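Local coordinates for enoyl-CoA hydratase/carnithine racemase (Thermus thermophilus JL-18, PDB 6SL9) that catalyses the isomerisation that forms oxepin-CoA in phenylacetic acid catabolism, a step also linked to tropodithietic acid metabolism in bacteria, at the interface of chains A and B. Coordinates in Å, arbitrary orientation; residue numbers count along the deposited sequence, not the author numbering. Chains: chain A/B, Enoyl-CoA hydratase/carnithine racemase.

Contact 1: the interface of chains A and B. Residues chain A 75, 77-78, 81, 137; chain B 228, 231-232, 234-235, 240.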
# COMPACT_ATOMS: atom_id res chain seq x y z
N PRO A 75 -18.41 19.63 -21.81
CA PRO A 75 -18.00 19.97 -20.44
C PRO A 75 -16.51 20.27 -20.30
O PRO A 75 -15.65 19.78 -21.07
CB PRO A 75 -18.26 18.74 -19.59
CG PRO A 75 -18.11 17.62 -20.63
CD PRO A 75 -18.68 18.19 -21.93
N TYR A 77 -14.40 19.61 -17.34
CA TYR A 77 -14.24 19.03 -16.01
C TYR A 77 -12.95 19.50 -15.32
O TYR A 77 -12.89 19.48 -14.10
CB TYR A 77 -14.34 17.52 -16.05
CG TYR A 77 -15.73 17.10 -16.44
CD1 TYR A 77 -16.86 17.87 -16.17
CD2 TYR A 77 -15.91 16.00 -17.20
CE1 TYR A 77 -18.11 17.43 -16.56
CE2 TYR A 77 -17.14 15.50 -17.55
CZ TYR A 77 -18.23 16.25 -17.27
OH TYR A 77 -19.45 15.82 -17.68
N GLU A 78 -11.92 19.86 -16.10
CA GLU A 78 -10.72 20.40 -15.45
C GLU A 78 -11.09 21.64 -14.66
O GLU A 78 -10.70 21.77 -13.48
CB GLU A 78 -9.55 20.62 -16.42
CG GLU A 78 -8.32 21.18 -15.73
CD GLU A 78 -7.14 21.44 -16.63
OE1 GLU A 78 -7.10 20.93 -17.74
OE2 GLU A 78 -6.20 22.15 -16.11
N LEU A 81 -13.35 20.68 -11.52
CA LEU A 81 -12.59 20.04 -10.43
C LEU A 81 -11.57 20.98 -9.83
O LEU A 81 -11.42 20.99 -8.60
CB LEU A 81 -11.98 18.71 -10.92
CG LEU A 81 -13.00 17.58 -11.15
CD1 LEU A 81 -12.31 16.44 -11.90
CD2 LEU A 81 -13.63 17.07 -9.86
N LEU A 137 -15.54 8.01 -17.57
CA LEU A 137 -14.71 8.96 -16.80
C LEU A 137 -13.69 8.22 -15.96
O LEU A 137 -13.74 7.01 -15.80
CB LEU A 137 -15.64 9.82 -15.95
CG LEU A 137 -16.56 10.80 -16.68
CD1 LEU A 137 -17.27 11.69 -15.66
CD2 LEU A 137 -15.81 11.69 -17.68
N ALA B 228 -7.99 16.38 -12.13
CA ALA B 228 -8.69 17.47 -12.87
C ALA B 228 -8.26 17.45 -14.34
O ALA B 228 -9.11 17.54 -15.22
CB ALA B 228 -8.44 18.81 -12.21
N GLN B 231 -9.54 14.08 -16.01
CA GLN B 231 -11.00 14.11 -16.15
C GLN B 231 -11.40 15.12 -17.22
O GLN B 231 -12.40 14.88 -17.94
CB GLN B 231 -11.68 14.43 -14.84
CG GLN B 231 -13.18 14.14 -14.81
CD GLN B 231 -13.41 12.64 -14.74
OE1 GLN B 231 -13.09 11.88 -15.68
NE2 GLN B 231 -13.85 12.22 -13.56
N GLY B 232 -10.70 16.21 -17.34
CA GLY B 232 -11.00 17.19 -18.41
C GLY B 232 -10.90 16.51 -19.75
O GLY B 232 -11.75 16.69 -20.64
N ALA B 234 -11.03 13.12 -20.33
CA ALA B 234 -12.08 12.08 -20.44
C ALA B 234 -13.45 12.71 -20.75
O ALA B 234 -14.24 12.18 -21.55
CB ALA B 234 -12.16 11.24 -19.18
N GLY B 235 -13.72 13.89 -20.22
CA GLY B 235 -15.01 14.57 -20.38
C GLY B 235 -15.21 15.05 -21.81
O GLY B 235 -16.37 15.28 -22.17
N HIS B 240 -17.66 9.63 -23.34
CA HIS B 240 -18.35 10.21 -22.17
C HIS B 240 -19.75 10.67 -22.55
O HIS B 240 -20.70 10.46 -21.77
CB HIS B 240 -17.48 11.33 -21.59
CG HIS B 240 -18.25 12.04 -20.51
ND1 HIS B 240 -18.76 11.36 -19.42
CD2 HIS B 240 -18.60 13.34 -20.35
CE1 HIS B 240 -19.42 12.23 -18.67
NE2 HIS B 240 -19.31 13.44 -19.17
O HOH W 1 -14.21 17.81 -19.71
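A:Tyr77 and B:His240 meet tip to tip, the phenol hydroxyl OH lying 2.8 Å from the imidazole NE2 in a hydrogen bond whose direction is not settled. The rings stand steeply to each other, their planes 74° apart in an edge-to-face pairing, and NE2 lies in the plane of the phenol at its rim. B:His240 reaches there with CG anti to its backbone N (chi1 173°). One imidazole face takes A:Leu137, whose methyl CD2 sits 3.7 Å from the ring centroid in a CH-pi contact. One side chain of chain A thus grips the tip of the histidine while another lies on its flat side.

B:Gln231 supplies the second half of the patch. Its chain, bent at chi2 (73°), brings the carboxamide across A:Leu137 at nearly a right angle, with B:Gln231 OE1 3.3 Å from A:Leu137 CB. Further back along the same side chain, B:Gln231 CB packs 3.6 Å from A:Leu81 CD1 and CG touches A:Tyr77 CB. The edge of the phenol also packs on main chain, A:Tyr77 CD2 lying 3.6 Å from B:Gly235 CA. At the start of the tyrosine helix a water links the backbone N of A:Tyr77 and O of A:Pro75, a poorly ordered residue, to B:Gly232 O.

In the fold, the start of helix 77-93 and the loop residue A:Leu137 of one chain meet helix 220-235 and the early part of helix 238-249 of the other.

Contact 2: the interface of chains A and B. Residues chain A 144, 148, 153, 156-157, 160-161; chain B 208, 211-212, 215.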
# COMPACT_ATOMS: atom_id res chain seq x y z
N SER A 144 -8.62 8.41 -6.82
CA SER A 144 -7.42 7.75 -7.35
C SER A 144 -6.28 7.74 -6.31
O SER A 144 -5.39 6.91 -6.44
CB SER A 144 -6.95 8.37 -8.64
OG SER A 144 -6.31 9.61 -8.46
N PRO A 148 -6.17 3.08 -3.90
CA PRO A 148 -5.05 2.15 -3.81
C PRO A 148 -4.43 2.10 -2.41
O PRO A 148 -3.97 1.03 -1.99
CB PRO A 148 -4.07 2.66 -4.84
CG PRO A 148 -4.81 3.69 -5.67
CD PRO A 148 -5.95 4.17 -4.88
N LEU A 153 -3.18 -1.87 -4.66
CA LEU A 153 -3.29 -1.62 -6.11
C LEU A 153 -4.11 -2.72 -6.80
O LEU A 153 -4.86 -2.43 -7.74
CB LEU A 153 -1.90 -1.51 -6.71
CG LEU A 153 -1.87 -1.33 -8.21
CD1 LEU A 153 -2.58 -0.06 -8.64
CD2 LEU A 153 -0.44 -1.36 -8.72
N ALA A 156 -7.72 -2.07 -6.26
CA ALA A 156 -8.06 -0.78 -6.88
C ALA A 156 -8.21 -0.98 -8.39
O ALA A 156 -9.15 -0.41 -9.00
CB ALA A 156 -7.03 0.28 -6.53
N GLN A 157 -7.34 -1.75 -9.04
CA GLN A 157 -7.46 -1.99 -10.52
C GLN A 157 -8.81 -2.58 -10.83
O GLN A 157 -9.50 -2.13 -11.79
CB GLN A 157 -6.37 -3.00 -10.95
CG GLN A 157 -5.02 -2.34 -11.02
CD GLN A 157 -3.93 -3.40 -11.17
OE1 GLN A 157 -3.96 -4.50 -10.57
NE2 GLN A 157 -2.92 -2.96 -11.86
N LEU A 160 -11.85 -0.14 -10.04
CA LEU A 160 -11.96 1.02 -10.92
C LEU A 160 -12.26 0.62 -12.36
O LEU A 160 -13.10 1.29 -13.03
CB LEU A 160 -10.67 1.85 -10.85
CG LEU A 160 -10.47 2.58 -9.54
CD1 LEU A 160 -9.05 3.06 -9.46
CD2 LEU A 160 -11.44 3.76 -9.41
N LEU A 161 -11.61 -0.40 -12.88
CA LEU A 161 -11.74 -0.74 -14.30
C LEU A 161 -13.05 -1.48 -14.56
O LEU A 161 -13.65 -1.23 -15.63
CB LEU A 161 -10.52 -1.53 -14.78
CG LEU A 161 -9.18 -0.78 -14.70
CD1 LEU A 161 -8.05 -1.74 -15.02
CD2 LEU A 161 -9.12 0.46 -15.58
N THR B 208 -7.20 6.19 -16.43
CA THR B 208 -7.24 5.59 -15.08
C THR B 208 -5.91 4.91 -14.78
O THR B 208 -5.39 5.05 -13.65
CB THR B 208 -8.43 4.65 -14.94
OG1 THR B 208 -9.63 5.40 -15.13
CG2 THR B 208 -8.49 4.00 -13.59
N LEU B 211 -3.37 7.47 -13.66
CA LEU B 211 -3.57 7.90 -12.27
C LEU B 211 -3.05 6.86 -11.29
O LEU B 211 -2.41 7.21 -10.31
CB LEU B 211 -5.04 8.15 -12.03
CG LEU B 211 -5.60 9.38 -12.70
CD1 LEU B 211 -7.13 9.35 -12.62
CD2 LEU B 211 -5.11 10.67 -12.04
N LEU B 212 -3.33 5.60 -11.57
CA LEU B 212 -2.86 4.53 -10.68
C LEU B 212 -1.35 4.45 -10.68
O LEU B 212 -0.77 4.26 -9.60
CB LEU B 212 -3.47 3.20 -11.09
CG LEU B 212 -4.97 3.06 -10.81
CD1 LEU B 212 -5.46 1.74 -11.37
CD2 LEU B 212 -5.25 3.19 -9.31
N THR B 215 -0.04 7.26 -8.31
CA THR B 215 -0.81 7.63 -7.06
C THR B 215 0.14 7.72 -5.86
O THR B 215 -0.01 8.62 -4.96
CB THR B 215 -1.97 6.65 -6.81
OG1 THR B 215 -2.66 7.21 -5.64
CG2 THR B 215 -1.46 5.22 -6.61
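With no aromatic ring among the residues that meet here, the flat group that carries a bond is the peptide carbonyl of A:Ser144, which meets the hydroxyl of B:Thr215. B:Thr215 OG1 donates a hydrogen bond of 2.9 Å to A:Ser144 O, approaching at 126° to the C=O bond and tilted 24° away from the carbonyl plane. With OG1 anti to the backbone N (chi1 -176°), the threonine turns its methyl CG2 towards A:Pro148, where B:Thr215 CG2 rests 3.8 Å from A:Pro148 CG. B:Thr215 is poorly ordered, so the bond may be no more than a peripheral tie.

Beyond it the contact is apolar and centres on B:Leu212, which buries far more surface than any other residue of the patch. B:Leu212 CD2 touches A:Pro148 CG at 3.7 Å and, roughly at right angles to that, A:Leu160 CD1 at 3.8 Å; the two leucines run past each other in opposite directions. The other branch, CD1, points towards the aliphatic CG of A:Gln157, while B:Leu212 CB faces A:Leu153 CD1 at a looser 4.2 Å. Flanking pairs extend the seam: B:Leu211 CB lies 3.9 Å from A:Ser144 CB, and the methyl CG2 of B:Thr208 touches both A:Leu160 CB and A:Leu161 CD2 at 4.1 Å.

Helix 202-214 of chain B, continued by the 3-10 turn 215-217, thus lays one side against helices 143-151 and 153-162 of chain A, with B:Leu212 set between them.

Contact 3: the interface of chains A and B. Residues chain A 133-134, 136-137, 161; chain B 201, 204-205, 253, 255.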
# COMPACT_ATOMS: atom_id res chain seq x y z
N VAL A 133 -16.17 4.82 -14.48
CA VAL A 133 -15.85 4.17 -15.77
C VAL A 133 -17.12 3.87 -16.57
O VAL A 133 -17.05 3.78 -17.80
CB VAL A 133 -14.99 2.91 -15.57
CG1 VAL A 133 -15.78 1.75 -15.02
CG2 VAL A 133 -14.29 2.49 -16.80
N ARG A 134 -18.27 3.70 -15.89
CA ARG A 134 -19.51 3.35 -16.58
C ARG A 134 -20.03 4.49 -17.42
O ARG A 134 -20.77 4.26 -18.36
CB ARG A 134 -20.58 2.91 -15.60
CG ARG A 134 -20.25 1.65 -14.81
CD ARG A 134 -21.42 1.22 -13.99
NE ARG A 134 -21.19 0.00 -13.21
CZ ARG A 134 -22.01 -0.40 -12.20
NH1 ARG A 134 -23.04 0.35 -11.83
NH2 ARG A 134 -21.83 -1.53 -11.55
N GLY A 136 -17.59 6.57 -18.83
CA GLY A 136 -16.39 6.96 -19.59
C GLY A 136 -15.48 7.97 -18.90
O GLY A 136 -14.72 8.63 -19.59
N LEU A 137 -15.54 8.01 -17.57
CA LEU A 137 -14.71 8.96 -16.80
C LEU A 137 -13.69 8.22 -15.96
O LEU A 137 -13.74 7.01 -15.80
CB LEU A 137 -15.64 9.82 -15.95
CG LEU A 137 -16.56 10.80 -16.68
CD1 LEU A 137 -17.27 11.69 -15.66
CD2 LEU A 137 -15.81 11.69 -17.68
N LEU A 161 -11.61 -0.40 -12.88
CA LEU A 161 -11.74 -0.74 -14.30
C LEU A 161 -13.05 -1.48 -14.56
O LEU A 161 -13.65 -1.23 -15.63
CB LEU A 161 -10.52 -1.53 -14.78
CG LEU A 161 -9.18 -0.78 -14.70
CD1 LEU A 161 -8.05 -1.74 -15.02
CD2 LEU A 161 -9.12 0.46 -15.58
N PRO B 201 -14.82 1.75 -22.41
CA PRO B 201 -14.36 3.12 -22.71
C PRO B 201 -12.83 3.18 -22.62
O PRO B 201 -12.27 3.50 -21.59
CB PRO B 201 -15.05 3.96 -21.62
CG PRO B 201 -15.19 3.02 -20.44
CD PRO B 201 -15.43 1.65 -21.06
N ALA B 204 -11.01 6.05 -20.95
CA ALA B 204 -11.16 6.08 -19.50
C ALA B 204 -10.24 5.03 -18.89
O ALA B 204 -9.58 5.30 -17.89
CB ALA B 204 -12.58 5.88 -19.09
N TYR B 205 -10.09 3.87 -19.54
CA TYR B 205 -9.14 2.86 -19.03
C TYR B 205 -7.74 3.43 -19.07
O TYR B 205 -6.96 3.29 -18.10
CB TYR B 205 -9.23 1.56 -19.82
CG TYR B 205 -10.55 0.83 -19.80
CD1 TYR B 205 -11.38 0.76 -18.71
CD2 TYR B 205 -10.93 0.08 -20.90
CE1 TYR B 205 -12.52 -0.02 -18.69
CE2 TYR B 205 -12.06 -0.69 -20.92
CZ TYR B 205 -12.88 -0.74 -19.82
OH TYR B 205 -14.01 -1.50 -19.84
N PRO B 253 -24.20 1.30 -22.41
CA PRO B 253 -23.50 2.21 -23.30
C PRO B 253 -22.88 1.45 -24.50
O PRO B 253 -22.53 0.26 -24.35
CB PRO B 253 -22.47 2.83 -22.32
CG PRO B 253 -22.21 1.75 -21.28
CD PRO B 253 -23.55 1.12 -21.09
N PHE B 255 -19.69 2.04 -26.39
CA PHE B 255 -18.42 2.79 -26.40
C PHE B 255 -17.60 2.42 -27.62
O PHE B 255 -17.60 1.28 -28.07
CB PHE B 255 -17.64 2.50 -25.13
CG PHE B 255 -18.24 3.01 -23.85
CD1 PHE B 255 -18.58 4.35 -23.68
CD2 PHE B 255 -18.44 2.12 -22.79
CE1 PHE B 255 -19.09 4.75 -22.44
CE2 PHE B 255 -18.89 2.56 -21.58
CZ PHE B 255 -19.23 3.87 -21.40
O HOH W 2 -15.51 -1.37 -17.63
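A:Val133 and B:Tyr205 form the tight part of this contact, A:Val133 CG2 pressing 3.6 Å from CE1 of the B:Tyr205 ring. A:Val133 CG2, anti to the backbone N (chi1 to CG1 74°), points to chain B and meets B:Pro201 CG as well, at 3.8 Å. B:Pro201 CG also lies 3.3 Å from the backbone O of A:Val133, and its CB packs against A:Gly136 CA. B:Ala204 CB packs against the main chain of A:Gly136, 3.5 Å from A:Gly136 O.

The margins bury less or rely on water. Towards the chain B C-terminus, B:Phe255 and B:Pro253 hide only 5 and 9 Å², against 43 and 41 Å² for A:Val133 and B:Tyr205. B:Phe255 is held between B:Pro253 CB on one face and B:Pro201 CB on the other, and presents its edge to A:Arg134 O, 3.4 Å from B:Phe255 CZ. On the water-bridged side, B:Tyr205 OH reaches a water 2.7 Å away, in the plane of its ring, and that water also binds the backbone O of A:Leu161. No direct hydrogen bond crosses the patch.

Shape fit, with a water bridge at its rim, probably helps seat one subunit's 3-10 turn 132-135 against the next subunit in the trimer.

Contacts 1 and 3 lie about 12 Å apart, contacts 2 and 3 about 14 Å, and contacts 1 and 2 about 17 Å, each measured between centres of C-alpha atoms. A:Leu137 belongs to contacts 1 and 3 and A:Leu161 to contacts 2 and 3, while chain B helix 202-214 runs through contacts 2 and 3. The three therefore read as neighbouring stretches of one continuous interface, in which C-terminal helices of one subunit lean on its neighbour. The deposited assembly holds three copies; such packing suits the trimers typical of crotonase-family enzymes and probably stabilises one here.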